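Local coordinates for protein pullulanase (Klebsiella oxytoca, PDB 2YOC) that hydrolyses alpha-1,6-glucosidic bonds in pullulan and related branched glucans, and is exported by a type 2 secretion system, at residues V21-P26 with I252-D257; I185-Y190 with D206-L211; K411-E416 with G859-Q864; Y937-E942 with E1029-N1034. All coordinates share one frame; numbering follows the deposited sequence.

Contact 1. Residues V21-P26 with I252-D257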
# COMPACT_ATOMS: atom_id res chain seq x y z
N VAL B 21 48.95 45.14 -1.77
CA VAL B 21 49.48 44.04 -2.59
C VAL B 21 49.02 44.02 -4.06
O VAL B 21 47.84 44.18 -4.35
CB VAL B 21 49.30 42.65 -1.91
CG1 VAL B 21 50.23 41.60 -2.52
CG2 VAL B 21 49.49 42.73 -0.40
N VAL B 22 49.97 43.79 -4.97
CA VAL B 22 49.68 43.66 -6.38
C VAL B 22 49.49 42.21 -6.73
O VAL B 22 50.33 41.38 -6.37
CB VAL B 22 50.73 44.36 -7.28
CG1 VAL B 22 50.78 43.75 -8.69
CG2 VAL B 22 50.44 45.85 -7.36
N VAL B 23 48.38 41.89 -7.41
CA VAL B 23 48.11 40.54 -7.88
C VAL B 23 48.98 40.27 -9.09
O VAL B 23 49.05 41.08 -10.01
CB VAL B 23 46.60 40.26 -8.09
CG1 VAL B 23 46.36 38.89 -8.73
CG2 VAL B 23 45.85 40.36 -6.75
N ARG B 24 49.75 39.18 -9.03
CA ARG B 24 50.68 38.81 -10.09
C ARG B 24 50.70 37.31 -10.37
O ARG B 24 50.27 36.50 -9.54
CB ARG B 24 52.09 39.36 -9.81
CG ARG B 24 52.61 39.15 -8.39
CD ARG B 24 54.11 39.36 -8.30
NE ARG B 24 54.89 38.19 -8.72
CZ ARG B 24 55.27 37.22 -7.90
NH1 ARG B 24 54.91 37.23 -6.62
NH2 ARG B 24 56.01 36.21 -8.35
N LEU B 25 51.17 36.95 -11.57
CA LEU B 25 51.29 35.57 -12.05
C LEU B 25 52.43 34.82 -11.31
O LEU B 25 53.31 35.51 -10.79
CB LEU B 25 51.57 35.62 -13.57
CG LEU B 25 50.39 35.35 -14.52
CD1 LEU B 25 49.37 36.44 -14.47
CD2 LEU B 25 50.87 35.22 -15.94
N PRO B 26 52.50 33.46 -11.25
CA PRO B 26 53.65 32.80 -10.57
C PRO B 26 55.01 33.16 -11.16
O PRO B 26 55.08 33.38 -12.37
CB PRO B 26 53.35 31.30 -10.73
CG PRO B 26 52.44 31.20 -11.89
CD PRO B 26 51.58 32.45 -11.79
N ILE B 252 38.73 38.14 -8.53
CA ILE B 252 40.09 37.63 -8.35
C ILE B 252 40.40 37.20 -6.92
O ILE B 252 40.16 37.96 -5.96
CB ILE B 252 41.20 38.50 -9.01
CG1 ILE B 252 40.90 38.69 -10.51
CG2 ILE B 252 42.57 37.83 -8.83
CD1 ILE B 252 41.91 39.43 -11.35
N ALA B 253 40.93 35.96 -6.80
CA ALA B 253 41.39 35.33 -5.56
C ALA B 253 42.92 35.15 -5.66
O ALA B 253 43.45 34.57 -6.63
CB ALA B 253 40.68 34.01 -5.31
N ALA B 254 43.63 35.69 -4.65
CA ALA B 254 45.09 35.64 -4.57
C ALA B 254 45.59 35.30 -3.18
O ALA B 254 44.88 35.45 -2.17
CB ALA B 254 45.68 36.97 -5.03
N ALA B 255 46.87 34.83 -3.15
CA ALA B 255 47.68 34.46 -1.99
C ALA B 255 47.93 35.69 -1.12
O ALA B 255 47.63 36.81 -1.55
CB ALA B 255 49.02 33.92 -2.48
N GLU B 256 48.52 35.50 0.09
CA GLU B 256 48.89 36.63 0.97
C GLU B 256 49.92 37.57 0.26
O GLU B 256 49.90 38.78 0.46
CB GLU B 256 49.38 36.14 2.36
CG GLU B 256 50.78 35.49 2.43
CD GLU B 256 51.05 34.17 1.71
OE1 GLU B 256 50.07 33.47 1.36
OE2 GLU B 256 52.24 33.82 1.52
N ASP B 257 50.76 36.97 -0.61
CA ASP B 257 51.82 37.58 -1.40
C ASP B 257 51.33 38.16 -2.73
O ASP B 257 52.05 38.91 -3.40
CB ASP B 257 52.98 36.58 -1.62
CG ASP B 257 52.58 35.26 -2.27
OD1 ASP B 257 52.03 35.30 -3.39
OD2 ASP B 257 52.85 34.19 -1.67
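V21 and V23 of segment 21-26 approach D257 and A254 with their CA atoms 7.0 and 6.6 Å apart, and no hydrogen bond joins the two backbones. The spacing and the absence of bonds indicate that the segments meet through side chains and are not paired strands. V23 carries the apolar core of the contact with both branches. Its CG1, anti to the backbone N (chi1 174°), reaches CG2 of I252 at 3.9 Å; its CG2 turns to CB of A254 at 3.8 Å. The V23 and I252 side chains cross obliquely, and the valine thus spans two residues that both face it from strand 248-254, whereas A253 between them points away. Nearer the surface, V21 covers the end of the other segment, with CG1 3.4 Å from the carbonyl O of D257, a van der Waals contact of a methyl with a backbone oxygen. D257 sets CB away from the other segment, and its OD1 accepts from the backbone N of I259. R24 NH1 stays 4.7 Å from that OD1, a distance at which a weak attraction is possible, though it is no salt bridge. Within the fold, the short strand 23-24 pairs antiparallel with strand 203-204, V23 bonding to F204, while the backbone of R24 bonds to G258 and L260. V23 also rests on R187 and Y189 of strand 185-191, the immediate neighbour of strand 248-254 in the mixed sheet.

Contact 2. Residues I185-Y190 with D206-L211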
# COMPACT_ATOMS: atom_id res chain seq x y z
N ILE B 185 43.32 37.18 -0.31
CA ILE B 185 43.00 38.30 -1.19
C ILE B 185 41.77 37.96 -2.08
O ILE B 185 41.80 36.99 -2.85
CB ILE B 185 44.24 38.79 -2.01
CG1 ILE B 185 45.36 39.39 -1.11
CG2 ILE B 185 43.82 39.76 -3.12
CD1 ILE B 185 44.95 40.68 -0.23
N VAL B 186 40.68 38.76 -1.93
CA VAL B 186 39.44 38.62 -2.72
C VAL B 186 39.09 40.00 -3.26
O VAL B 186 38.84 40.93 -2.48
CB VAL B 186 38.26 37.91 -1.99
CG1 VAL B 186 36.97 37.98 -2.80
CG2 VAL B 186 38.59 36.45 -1.67
N ARG B 187 39.13 40.15 -4.59
CA ARG B 187 38.88 41.45 -5.21
C ARG B 187 37.97 41.44 -6.42
O ARG B 187 37.93 40.45 -7.16
CB ARG B 187 40.20 42.10 -5.63
CG ARG B 187 41.03 42.63 -4.49
CD ARG B 187 42.47 42.72 -4.95
NE ARG B 187 43.36 43.18 -3.89
CZ ARG B 187 44.64 43.48 -4.06
NH1 ARG B 187 45.19 43.39 -5.27
NH2 ARG B 187 45.38 43.87 -3.04
N LEU B 188 37.33 42.59 -6.68
CA LEU B 188 36.54 42.75 -7.88
C LEU B 188 37.24 43.73 -8.84
O LEU B 188 37.09 44.94 -8.71
CB LEU B 188 35.07 43.14 -7.59
CG LEU B 188 34.13 43.23 -8.79
CD1 LEU B 188 34.02 41.91 -9.51
CD2 LEU B 188 32.76 43.71 -8.36
N TYR B 189 38.04 43.19 -9.77
CA TYR B 189 38.74 43.95 -10.79
C TYR B 189 37.75 44.34 -11.88
O TYR B 189 36.80 43.59 -12.13
CB TYR B 189 39.92 43.14 -11.38
CG TYR B 189 41.14 43.11 -10.47
CD1 TYR B 189 41.17 42.30 -9.33
CD2 TYR B 189 42.25 43.90 -10.74
CE1 TYR B 189 42.28 42.29 -8.48
CE2 TYR B 189 43.37 43.90 -9.90
CZ TYR B 189 43.38 43.10 -8.77
OH TYR B 189 44.48 43.10 -7.95
N TYR B 190 37.97 45.50 -12.52
CA TYR B 190 37.10 46.02 -13.58
C TYR B 190 37.85 46.84 -14.64
O TYR B 190 38.88 47.43 -14.34
CB TYR B 190 35.93 46.84 -12.98
CG TYR B 190 36.37 48.02 -12.13
CD1 TYR B 190 36.67 47.86 -10.77
CD2 TYR B 190 36.49 49.30 -12.67
CE1 TYR B 190 37.10 48.93 -9.99
CE2 TYR B 190 36.88 50.39 -11.89
CZ TYR B 190 37.19 50.20 -10.55
OH TYR B 190 37.59 51.25 -9.77
N ASP B 206 44.79 46.68 -13.58
CA ASP B 206 43.42 47.20 -13.70
C ASP B 206 42.86 47.57 -12.34
O ASP B 206 43.19 46.93 -11.34
CB ASP B 206 42.46 46.20 -14.36
CG ASP B 206 42.85 45.72 -15.73
OD1 ASP B 206 42.62 46.47 -16.71
OD2 ASP B 206 43.13 44.51 -15.88
N ARG B 207 42.02 48.59 -12.31
CA ARG B 207 41.37 49.08 -11.10
C ARG B 207 40.60 47.91 -10.41
O ARG B 207 40.16 46.99 -11.09
CB ARG B 207 40.35 50.17 -11.51
CG ARG B 207 40.90 51.52 -12.01
CD ARG B 207 40.34 52.70 -11.21
NE ARG B 207 40.67 52.58 -9.78
CZ ARG B 207 40.43 53.51 -8.85
NH1 ARG B 207 39.87 54.66 -9.19
NH2 ARG B 207 40.76 53.29 -7.58
N TYR B 208 40.47 47.93 -9.08
CA TYR B 208 39.73 46.88 -8.39
C TYR B 208 39.01 47.43 -7.19
O TYR B 208 39.14 48.62 -6.90
CB TYR B 208 40.63 45.69 -7.97
CG TYR B 208 41.80 46.06 -7.09
CD1 TYR B 208 43.02 46.45 -7.63
CD2 TYR B 208 41.68 46.04 -5.70
CE1 TYR B 208 44.09 46.81 -6.82
CE2 TYR B 208 42.75 46.38 -4.87
CZ TYR B 208 43.96 46.77 -5.44
OH TYR B 208 45.03 47.14 -4.65
N LEU B 209 38.25 46.58 -6.49
CA LEU B 209 37.57 46.88 -5.23
C LEU B 209 37.89 45.73 -4.26
O LEU B 209 37.95 44.57 -4.69
CB LEU B 209 36.05 46.98 -5.36
CG LEU B 209 35.40 47.85 -6.43
CD1 LEU B 209 33.90 47.68 -6.38
CD2 LEU B 209 35.74 49.32 -6.27
N LYS B 210 38.10 46.05 -2.98
CA LYS B 210 38.40 45.01 -2.01
C LYS B 210 37.10 44.38 -1.48
O LYS B 210 36.18 45.08 -1.07
CB LYS B 210 39.35 45.51 -0.90
CG LYS B 210 39.71 44.50 0.21
CD LYS B 210 40.79 43.46 -0.18
CE LYS B 210 40.86 42.27 0.76
NZ LYS B 210 40.15 41.07 0.23
N LEU B 211 37.02 43.05 -1.55
CA LEU B 211 35.85 42.34 -1.06
C LEU B 211 36.11 41.77 0.34
O LEU B 211 37.24 41.38 0.64
CB LEU B 211 35.36 41.27 -2.05
CG LEU B 211 35.08 41.75 -3.46
CD1 LEU B 211 34.83 40.59 -4.37
CD2 LEU B 211 33.89 42.71 -3.50
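L211 with V186 and L188, and L209 with Y190, make up the apolar centre of this contact. The L211 and V186 side chains cross at about a right angle with L211 CD1 3.7 Å from V186 CG1; the same CD1 also approaches CB of L188. L209 CD2 touches CE1 of Y190, and CB of R207 lies over the Y190 ring face, 3.7 Å from its centroid. On the other face of the strand, with R187 and Y189, Y208 sets CG between its backbone N and carbonyl carbon (chi1 58°) and lies beside Y189, pointing the same way. Y208 CB sits over the centre of the Y189 ring, 3.5 Å from the centroid, and the two rings are oblique.

On that same face the R187 guanidinium lies flat on Y208, planes 11° apart and centres 4.1 Å apart, an off-centre cation-pi stack; the opposite face of the guanidinium carries I185 CG2. An in-plane bond from R187 NH1 to Y189 OH fixes the rotation of the group, and NH2 bonds to V21 O. V186 O is gripped from opposite faces of its carbonyl plane, by L211 N and by K210 NZ at 3.0 Å, and NZ also donates to L211 O.

L188 N to L209 O (2.9 Å), L209 N to L188 O and Y190 N to R207 O complete the backbone pairing. Segment 206-211, which carries no regular strand, bonds along the edge of strand 185-191 turned from strand 248-254, within the pullulanase N2 domain, consistent with the beta-sandwich character of the E-set clan.

Contact 3. Residues K411-E416 with G859-Q864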
# COMPACT_ATOMS: atom_id res chain seq x y z
N LYS B 411 -16.64 23.32 -20.88
CA LYS B 411 -17.24 23.06 -22.18
C LYS B 411 -16.24 23.08 -23.31
O LYS B 411 -16.52 22.50 -24.36
CB LYS B 411 -18.44 23.99 -22.43
CG LYS B 411 -19.72 23.47 -21.78
CD LYS B 411 -20.56 24.55 -21.13
CE LYS B 411 -21.68 24.01 -20.24
NZ LYS B 411 -21.21 23.42 -18.94
N MSE B 412 -15.04 23.68 -23.06
CA MSE B 412 -13.90 23.81 -23.98
C MSE B 412 -13.51 22.52 -24.70
O MSE B 412 -13.13 21.54 -24.06
CB MSE B 412 -12.69 24.42 -23.26
CG MSE B 412 -11.69 25.11 -24.17
SE MSE B 412 -10.17 25.86 -23.15
CE MSE B 412 -11.08 27.44 -22.37
N THR B 413 -13.62 22.53 -26.05
CA THR B 413 -13.30 21.42 -26.95
C THR B 413 -12.32 21.94 -28.03
O THR B 413 -12.73 22.55 -29.02
CB THR B 413 -14.61 20.80 -27.46
OG1 THR B 413 -15.27 20.21 -26.35
CG2 THR B 413 -14.40 19.71 -28.47
N ILE B 414 -11.02 21.72 -27.79
CA ILE B 414 -9.89 22.23 -28.58
C ILE B 414 -9.50 21.35 -29.75
O ILE B 414 -9.40 20.13 -29.61
CB ILE B 414 -8.64 22.56 -27.70
CG1 ILE B 414 -9.04 23.29 -26.41
CG2 ILE B 414 -7.63 23.38 -28.47
CD1 ILE B 414 -7.97 23.24 -25.33
N HIS B 415 -9.21 22.01 -30.91
CA HIS B 415 -8.76 21.47 -32.18
C HIS B 415 -7.44 22.19 -32.45
O HIS B 415 -7.45 23.38 -32.80
CB HIS B 415 -9.78 21.81 -33.28
CG HIS B 415 -9.66 20.96 -34.52
ND1 HIS B 415 -10.11 19.65 -34.54
CD2 HIS B 415 -9.18 21.28 -35.75
CE1 HIS B 415 -9.88 19.20 -35.76
NE2 HIS B 415 -9.33 20.15 -36.53
N GLU B 416 -6.32 21.51 -32.21
CA GLU B 416 -4.97 22.07 -32.37
C GLU B 416 -4.53 21.98 -33.83
O GLU B 416 -4.16 20.91 -34.33
CB GLU B 416 -3.99 21.33 -31.44
CG GLU B 416 -2.57 21.84 -31.44
CD GLU B 416 -1.53 20.83 -31.00
OE1 GLU B 416 -1.45 19.74 -31.61
OE2 GLU B 416 -0.76 21.17 -30.07
N GLY B 859 -12.77 16.62 -17.66
CA GLY B 859 -11.65 17.51 -17.97
C GLY B 859 -11.81 18.18 -19.32
O GLY B 859 -12.68 17.80 -20.11
N ILE B 860 -10.99 19.19 -19.61
CA ILE B 860 -11.05 19.89 -20.89
C ILE B 860 -10.57 18.98 -22.04
O ILE B 860 -9.52 18.36 -21.97
CB ILE B 860 -10.34 21.25 -20.81
CG1 ILE B 860 -11.14 22.18 -19.86
CG2 ILE B 860 -10.13 21.88 -22.20
CD1 ILE B 860 -10.43 23.39 -19.34
N ALA B 861 -11.41 18.87 -23.07
CA ALA B 861 -11.16 18.05 -24.25
C ALA B 861 -10.26 18.78 -25.22
O ALA B 861 -10.56 19.90 -25.63
CB ALA B 861 -12.48 17.71 -24.92
N PHE B 862 -9.13 18.16 -25.53
CA PHE B 862 -8.13 18.65 -26.48
C PHE B 862 -7.85 17.53 -27.44
O PHE B 862 -7.83 16.35 -27.07
CB PHE B 862 -6.84 19.00 -25.74
CG PHE B 862 -5.68 19.51 -26.57
CD1 PHE B 862 -4.86 18.62 -27.27
CD2 PHE B 862 -5.34 20.85 -26.57
CE1 PHE B 862 -3.78 19.09 -28.01
CE2 PHE B 862 -4.26 21.31 -27.32
CZ PHE B 862 -3.49 20.42 -28.02
N ASP B 863 -7.61 17.90 -28.68
CA ASP B 863 -7.28 16.97 -29.73
C ASP B 863 -6.56 17.64 -30.89
O ASP B 863 -6.75 18.83 -31.18
CB ASP B 863 -8.53 16.24 -30.22
CG ASP B 863 -8.24 15.11 -31.20
OD1 ASP B 863 -7.14 14.46 -31.06
OD2 ASP B 863 -9.08 14.88 -32.09
N GLN B 864 -5.74 16.82 -31.59
CA GLN B 864 -4.96 17.21 -32.74
C GLN B 864 -5.87 17.36 -33.96
O GLN B 864 -6.75 16.52 -34.19
CB GLN B 864 -3.92 16.12 -33.00
CG GLN B 864 -2.98 16.48 -34.12
CD GLN B 864 -2.03 15.37 -34.46
OE1 GLN B 864 -2.34 14.18 -34.33
NE2 GLN B 864 -0.87 15.76 -34.96
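Closure of the eight-stranded parallel beta barrel, the TIM-barrel catalytic core expected of an alpha-amylase-family glycoside hydrolase, is made here: strand 413-417, first in chain order, lies beside the last, 860-864. The axes of 413-416 and 860-864 come within 4.7 Å and run 18° apart, and the register pairs T413 with A861, I414 with F862, H415 with D863 and E416 with Q864. Two straight bonds hold the seam, I414 N to A861 O and E416 N to D863 O, each 2.9 Å; those from A861 N to M412 O and from D863 N to I414 O are weak.

T413, H415, A861 and D863 share the face met by helix 927-945, where D863 OD2 bonds to Y937 OH. On the I414, E416 and F862 face, packing reaches F692 of strand 690-693. I860 CG2 touches CB of the selenomethionine M412 (3.8 Å) and CD1 of I414, while I414 CD1 also meets the rim of F862 at CD2 (3.8 Å). F862 stands edge-to-face with F720. At the CZ end of the F862 ring the carboxylate of E416 is turned 79° from the ring; its OE2 is hydrogen-bonded to H821 ND1 and lies in the ring plane, 3.5 Å from F862 CZ.

Contact 4. Residues Y937-E942 with E1029-N1034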
# COMPACT_ATOMS: atom_id res chain seq x y z
N TYR B 937 -16.87 11.28 -34.72
CA TYR B 937 -16.29 12.40 -34.00
C TYR B 937 -17.36 13.43 -33.68
O TYR B 937 -17.46 13.91 -32.53
CB TYR B 937 -15.19 13.01 -34.86
CG TYR B 937 -14.20 13.89 -34.12
CD1 TYR B 937 -14.41 15.27 -34.01
CD2 TYR B 937 -12.99 13.38 -33.65
CE1 TYR B 937 -13.46 16.10 -33.41
CE2 TYR B 937 -12.04 14.20 -33.06
CZ TYR B 937 -12.27 15.56 -32.96
OH TYR B 937 -11.31 16.38 -32.41
N GLN B 938 -18.19 13.74 -34.69
CA GLN B 938 -19.27 14.69 -34.57
C GLN B 938 -20.28 14.19 -33.55
O GLN B 938 -20.79 15.01 -32.78
CB GLN B 938 -19.90 14.94 -35.93
CG GLN B 938 -18.95 15.67 -36.86
CD GLN B 938 -19.61 16.18 -38.11
OE1 GLN B 938 -20.82 16.41 -38.16
NE2 GLN B 938 -18.79 16.43 -39.12
N GLU B 939 -20.48 12.86 -33.47
CA GLU B 939 -21.37 12.21 -32.50
C GLU B 939 -20.92 12.54 -31.06
O GLU B 939 -21.70 13.11 -30.30
CB GLU B 939 -21.36 10.69 -32.71
CG GLU B 939 -22.63 9.95 -32.31
CD GLU B 939 -22.67 8.51 -32.78
OE1 GLU B 939 -22.70 8.29 -34.02
OE2 GLU B 939 -22.64 7.60 -31.92
N LEU B 940 -19.64 12.25 -30.75
CA LEU B 940 -18.98 12.44 -29.47
C LEU B 940 -19.01 13.88 -28.97
O LEU B 940 -19.26 14.12 -27.78
CB LEU B 940 -17.53 11.93 -29.55
CG LEU B 940 -17.29 10.42 -29.69
CD1 LEU B 940 -15.81 10.13 -29.74
CD2 LEU B 940 -17.88 9.63 -28.53
N THR B 941 -18.74 14.84 -29.88
CA THR B 941 -18.73 16.26 -29.52
C THR B 941 -20.16 16.72 -29.26
O THR B 941 -20.38 17.47 -28.30
CB THR B 941 -17.98 17.13 -30.57
OG1 THR B 941 -18.65 17.11 -31.83
CG2 THR B 941 -16.50 16.76 -30.72
N GLU B 942 -21.12 16.24 -30.09
CA GLU B 942 -22.54 16.58 -29.93
C GLU B 942 -23.02 16.14 -28.55
O GLU B 942 -23.64 16.94 -27.83
CB GLU B 942 -23.40 15.98 -31.06
CG GLU B 942 -23.26 16.73 -32.38
CD GLU B 942 -24.14 16.28 -33.53
OE1 GLU B 942 -23.71 15.40 -34.32
OE2 GLU B 942 -25.23 16.87 -33.69
N GLU B 1029 -27.29 3.32 -37.77
CA GLU B 1029 -26.24 2.34 -38.14
C GLU B 1029 -24.83 2.94 -38.08
O GLU B 1029 -23.84 2.22 -37.95
CB GLU B 1029 -26.49 1.81 -39.57
CG GLU B 1029 -27.64 0.83 -39.73
CD GLU B 1029 -28.01 0.52 -41.17
OE1 GLU B 1029 -27.11 0.48 -42.03
OE2 GLU B 1029 -29.22 0.30 -41.44
N ASN B 1030 -24.75 4.28 -38.20
CA ASN B 1030 -23.51 5.06 -38.16
C ASN B 1030 -23.14 5.51 -36.73
O ASN B 1030 -22.14 6.20 -36.53
CB ASN B 1030 -23.63 6.25 -39.13
CG ASN B 1030 -23.91 5.79 -40.54
OD1 ASN B 1030 -25.00 5.29 -40.85
ND2 ASN B 1030 -22.92 5.90 -41.41
N SER B 1031 -23.97 5.11 -35.74
CA SER B 1031 -23.73 5.41 -34.34
C SER B 1031 -22.71 4.47 -33.75
O SER B 1031 -22.56 3.33 -34.18
CB SER B 1031 -25.02 5.31 -33.52
OG SER B 1031 -24.79 5.68 -32.17
N LEU B 1032 -22.04 4.97 -32.74
CA LEU B 1032 -21.06 4.24 -31.98
C LEU B 1032 -21.81 3.33 -31.04
O LEU B 1032 -21.22 2.39 -30.49
CB LEU B 1032 -20.22 5.23 -31.17
CG LEU B 1032 -19.24 6.05 -31.94
CD1 LEU B 1032 -19.14 7.43 -31.39
CD2 LEU B 1032 -17.91 5.40 -31.97
N ALA B 1033 -23.10 3.61 -30.84
CA ALA B 1033 -23.99 2.82 -30.00
C ALA B 1033 -24.78 1.83 -30.85
O ALA B 1033 -25.60 1.09 -30.29
CB ALA B 1033 -24.93 3.73 -29.22
N ASN B 1034 -24.56 1.80 -32.19
CA ASN B 1034 -25.28 0.91 -33.10
C ASN B 1034 -25.27 -0.53 -32.58
O ASN B 1034 -24.20 -1.15 -32.47
CB ASN B 1034 -24.73 1.00 -34.52
CG ASN B 1034 -25.30 -0.06 -35.45
OD1 ASN B 1034 -26.50 -0.09 -35.75
ND2 ASN B 1034 -24.45 -0.98 -35.86
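E939 projects from helix 927-945 to S1031 and L1032, and one carboxylate oxygen does most of the work. CG is anti to the backbone N (chi1 -152°) and the chain runs extended beyond it, which carries the acid across to the loop. There OE2 takes two donors. The backbone N of L1032 approaches on the syn lone pair at 2.8 Å, nearly straight at 176°. S1031 OG donates to the same atom at 2.9 Å, but from above the carboxylate plane, 48° out of it. An N-H and an O-H from successive residues thus fix the rotation of the carboxylate.

The serine has a second role. Its OG, anti to its own backbone N, accepts from A1033 N at 3.0 Å, an ST turn set within the type I beta turn S1031-N1034, so the hydroxyl links the turn to the acid. Beside this polar group, L940 CD2 meets L1032 CD1 at 3.8 Å, the two leucines crossing at about a right angle.

Helix 840-855 borders both leucines, A852 touching L940 and A848 touching L1032, and its R845 bonds to L1032 O. Helix 1022-1027 packs on E939 through Q1024 and A1027, while backbone bonding between L1032 and V1051 ties the loop to strand 1050-1057.

In the fold
The four contacts form two pairs at opposite sides of the chain's centre. Contact 2 is nested along the chain inside the loop closed by contact 1; their centres are 11 Å apart, they share neighbouring strands 248-254 and 185-191, and I252 O meets R187 N at 2.8 Å. Contacts 3 and 4 follow in series, their centres 17 Å apart, joined where helix 927-945 passes the barrel seam. Between the pairs, contacts 1 and 4 are about 80 Å apart, centre to centre. The N-terminal segment is thus built into the N2 region, far from the barrel, whereas the C-terminal family region abuts the seam that closes it.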